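PDB 3UFC: putative CRISPR-associated endoribonuclease-like protein Cas6 from Pyrococcus furiosus, which binds CRISPR RNA and is a paralogue of the Cas6 endoribonucleases of CRISPR antiviral defence. Local coordinates for residues S132-R137 with S205-R210. Numbering follows the deposited sequence.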
loop_
_atom_site.group_PDB
_atom_site.type_symbol
_atom_site.label_atom_id
_atom_site.label_comp_id
_atom_site.label_asym_id
_atom_site.label_seq_id
_atom_site.Cartn_x
_atom_site.Cartn_y
_atom_site.Cartn_z
ATOM N N SER A 132 -1.804 -4.037 2.958
ATOM C CA SER A 132 -0.346 -4.004 2.786
ATOM C C SER A 132 0.167 -3.416 4.110
ATOM O O SER A 132 -0.510 -2.599 4.728
ATOM C CB SER A 132 0.088 -3.166 1.566
ATOM O OG SER A 132 -0.443 -1.855 1.551
ATOM N N PRO A 133 1.360 -3.841 4.567
ATOM C CA PRO A 133 1.951 -3.374 5.830
ATOM C C PRO A 133 2.116 -1.871 6.009
ATOM O O PRO A 133 2.501 -1.165 5.086
ATOM C CB PRO A 133 3.304 -4.099 5.881
ATOM C CG PRO A 133 3.109 -5.298 5.000
ATOM C CD PRO A 133 2.296 -4.729 3.856
ATOM N N ILE A 134 1.821 -1.390 7.212
ATOM C CA ILE A 134 1.975 0.024 7.518
ATOM C C ILE A 134 3.405 0.267 8.010
ATOM O O ILE A 134 3.891 -0.405 8.929
ATOM C CB ILE A 134 0.946 0.479 8.574
ATOM C CG1 ILE A 134 -0.428 0.611 7.908
ATOM C CG2 ILE A 134 1.365 1.816 9.195
ATOM C CD1 ILE A 134 -1.556 0.955 8.874
ATOM N N VAL A 135 4.071 1.223 7.374
ATOM C CA VAL A 135 5.448 1.570 7.698
ATOM C C VAL A 135 5.521 2.943 8.360
ATOM O O VAL A 135 5.000 3.926 7.837
ATOM C CB VAL A 135 6.320 1.599 6.419
ATOM C CG1 VAL A 135 7.762 1.984 6.769
ATOM C CG2 VAL A 135 6.291 0.226 5.737
ATOM N N VAL A 136 6.155 2.995 9.526
ATOM C CA VAL A 136 6.330 4.242 10.262
ATOM C C VAL A 136 7.758 4.219 10.779
ATOM O O VAL A 136 8.140 3.319 11.532
ATOM C CB VAL A 136 5.363 4.348 11.461
ATOM C CG1 VAL A 136 5.607 5.661 12.201
ATOM C CG2 VAL A 136 3.906 4.276 10.978
ATOM N N ARG A 137 8.548 5.207 10.381
ATOM C CA ARG A 137 9.945 5.240 10.786
ATOM C C ARG A 137 10.384 6.492 11.528
ATOM O O ARG A 137 9.685 7.505 11.558
ATOM C CB ARG A 137 10.828 5.060 9.551
ATOM C CG ARG A 137 10.485 3.827 8.742
ATOM C CD ARG A 137 10.282 4.173 7.282
ATOM N NE ARG A 137 11.531 4.388 6.561
ATOM C CZ ARG A 137 12.396 3.426 6.255
ATOM N NH1 ARG A 137 12.156 2.174 6.612
ATOM N NH2 ARG A 137 13.495 3.711 5.571
ATOM N N SER A 205 3.891 -3.193 9.820
ATOM C CA SER A 205 2.906 -3.907 10.600
ATOM C C SER A 205 1.640 -4.264 9.835
ATOM O O SER A 205 1.024 -3.410 9.194
ATOM C CB SER A 205 2.508 -3.062 11.814
ATOM O OG SER A 205 3.645 -2.624 12.541
ATOM N N LEU A 206 1.272 -5.540 9.882
ATOM C CA LEU A 206 0.018 -5.971 9.288
ATOM C C LEU A 206 -0.832 -5.758 10.534
ATOM O O LEU A 206 -0.474 -6.231 11.613
ATOM C CB LEU A 206 0.080 -7.448 8.888
ATOM C CG LEU A 206 0.807 -7.685 7.556
ATOM C CD1 LEU A 206 0.915 -9.179 7.257
ATOM C CD2 LEU A 206 0.045 -6.979 6.438
ATOM N N MET A 207 -1.928 -5.027 10.423
ATOM C CA MET A 207 -2.699 -4.762 11.625
ATOM C C MET A 207 -4.148 -4.365 11.430
ATOM O O MET A 207 -4.564 -3.936 10.355
ATOM C CB MET A 207 -1.989 -3.658 12.429
ATOM C CG MET A 207 -1.755 -2.359 11.627
ATOM S SD MET A 207 -0.594 -1.126 12.363
ATOM C CE MET A 207 -1.673 -0.254 13.485
ATOM N N VAL A 208 -4.914 -4.538 12.499
ATOM C CA VAL A 208 -6.310 -4.142 12.531
ATOM C C VAL A 208 -6.302 -3.148 13.682
ATOM O O VAL A 208 -5.792 -3.451 14.765
ATOM C CB VAL A 208 -7.250 -5.325 12.863
ATOM C CG1 VAL A 208 -8.674 -4.814 13.049
ATOM C CG2 VAL A 208 -7.203 -6.355 11.743
ATOM N N PHE A 209 -6.820 -1.953 13.446
ATOM C CA PHE A 209 -6.832 -0.944 14.491
ATOM C C PHE A 209 -8.039 -0.049 14.381
ATOM O O PHE A 209 -8.576 0.157 13.294
ATOM C CB PHE A 209 -5.566 -0.076 14.435
ATOM C CG PHE A 209 -5.399 0.694 13.144
ATOM C CD1 PHE A 209 -4.956 0.059 11.984
ATOM C CD2 PHE A 209 -5.666 2.060 13.095
ATOM C CE1 PHE A 209 -4.780 0.775 10.796
ATOM C CE2 PHE A 209 -5.491 2.783 11.914
ATOM C CZ PHE A 209 -5.044 2.132 10.761
ATOM N N ARG A 210 -8.473 0.477 15.520
ATOM C CA ARG A 210 -9.604 1.388 15.534
ATOM C C ARG A 210 -8.997 2.788 15.529
ATOM O O ARG A 210 -8.121 3.097 16.335
ATOM C CB ARG A 210 -10.467 1.169 16.787
ATOM C CG ARG A 210 -11.711 2.048 16.826
ATOM C CD ARG A 210 -12.633 1.740 18.010
ATOM N NE ARG A 210 -13.350 0.475 17.870
ATOM C CZ ARG A 210 -12.983 -0.665 18.443
ATOM N NH1 ARG A 210 -11.899 -0.711 19.205
ATOM N NH2 ARG A 210 -13.704 -1.762 18.258
HETATM O O HOH W 1 4.453 -0.249 11.622
#
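Ile134 and Ser205 exchange two backbone hydrogen bonds and so form a single antiparallel, hydrogen-bonded bridge, their CA atoms 5.1 Å apart. The bond from Ile134 N to Ser205 O is 2.9 Å long and nearly straight, 172° at the hydrogen; the return bond from Ser205 N to Ile134 O is equally long but bent to 152°. Ser205 O also receives a CA-H...O contact from Pro133, with CA 3.5 Å from the oxygen, while Ile134 O takes a second hydrogen bond from a water. That water is 2.7 Å from Ser205 OG as well, tying the hydroxyl to the carbonyl beside the bridge.

The tightly packed part lies on the side of Ile134, the residue with the most surface buried here. Its CG1 stands anti to the carbonyl carbon (chi1 -76°) and the extended chain carries CD1 out to the Phe209 ring, tip to tip, 3.8 Å from CE1. The methyl meets the ring obliquely, and Met207 SD comes to 4.2 Å from the same CD1, so one methyl group touches both residues. Pro153 lies against Met207 from a neighbouring loop.

The more open side is at Leu206, the one touching residue that is not fully buried. Its side chain runs alongside the Pro133 ring, pointing the same way, and Leu206 CD2 lies 3.8 Å from Pro133 CG, so the difference is one of burial and not of distance. From Val135 onward the two segments no longer meet, and Val136 packs instead on helix 158-174.

This lone bridge joins the chain that leads from strand 125-130 into strand 136-142 to strand 200-213 of the four-stranded antiparallel sheet, within the C-terminal ferredoxin-like domain of a Cas6-family protein.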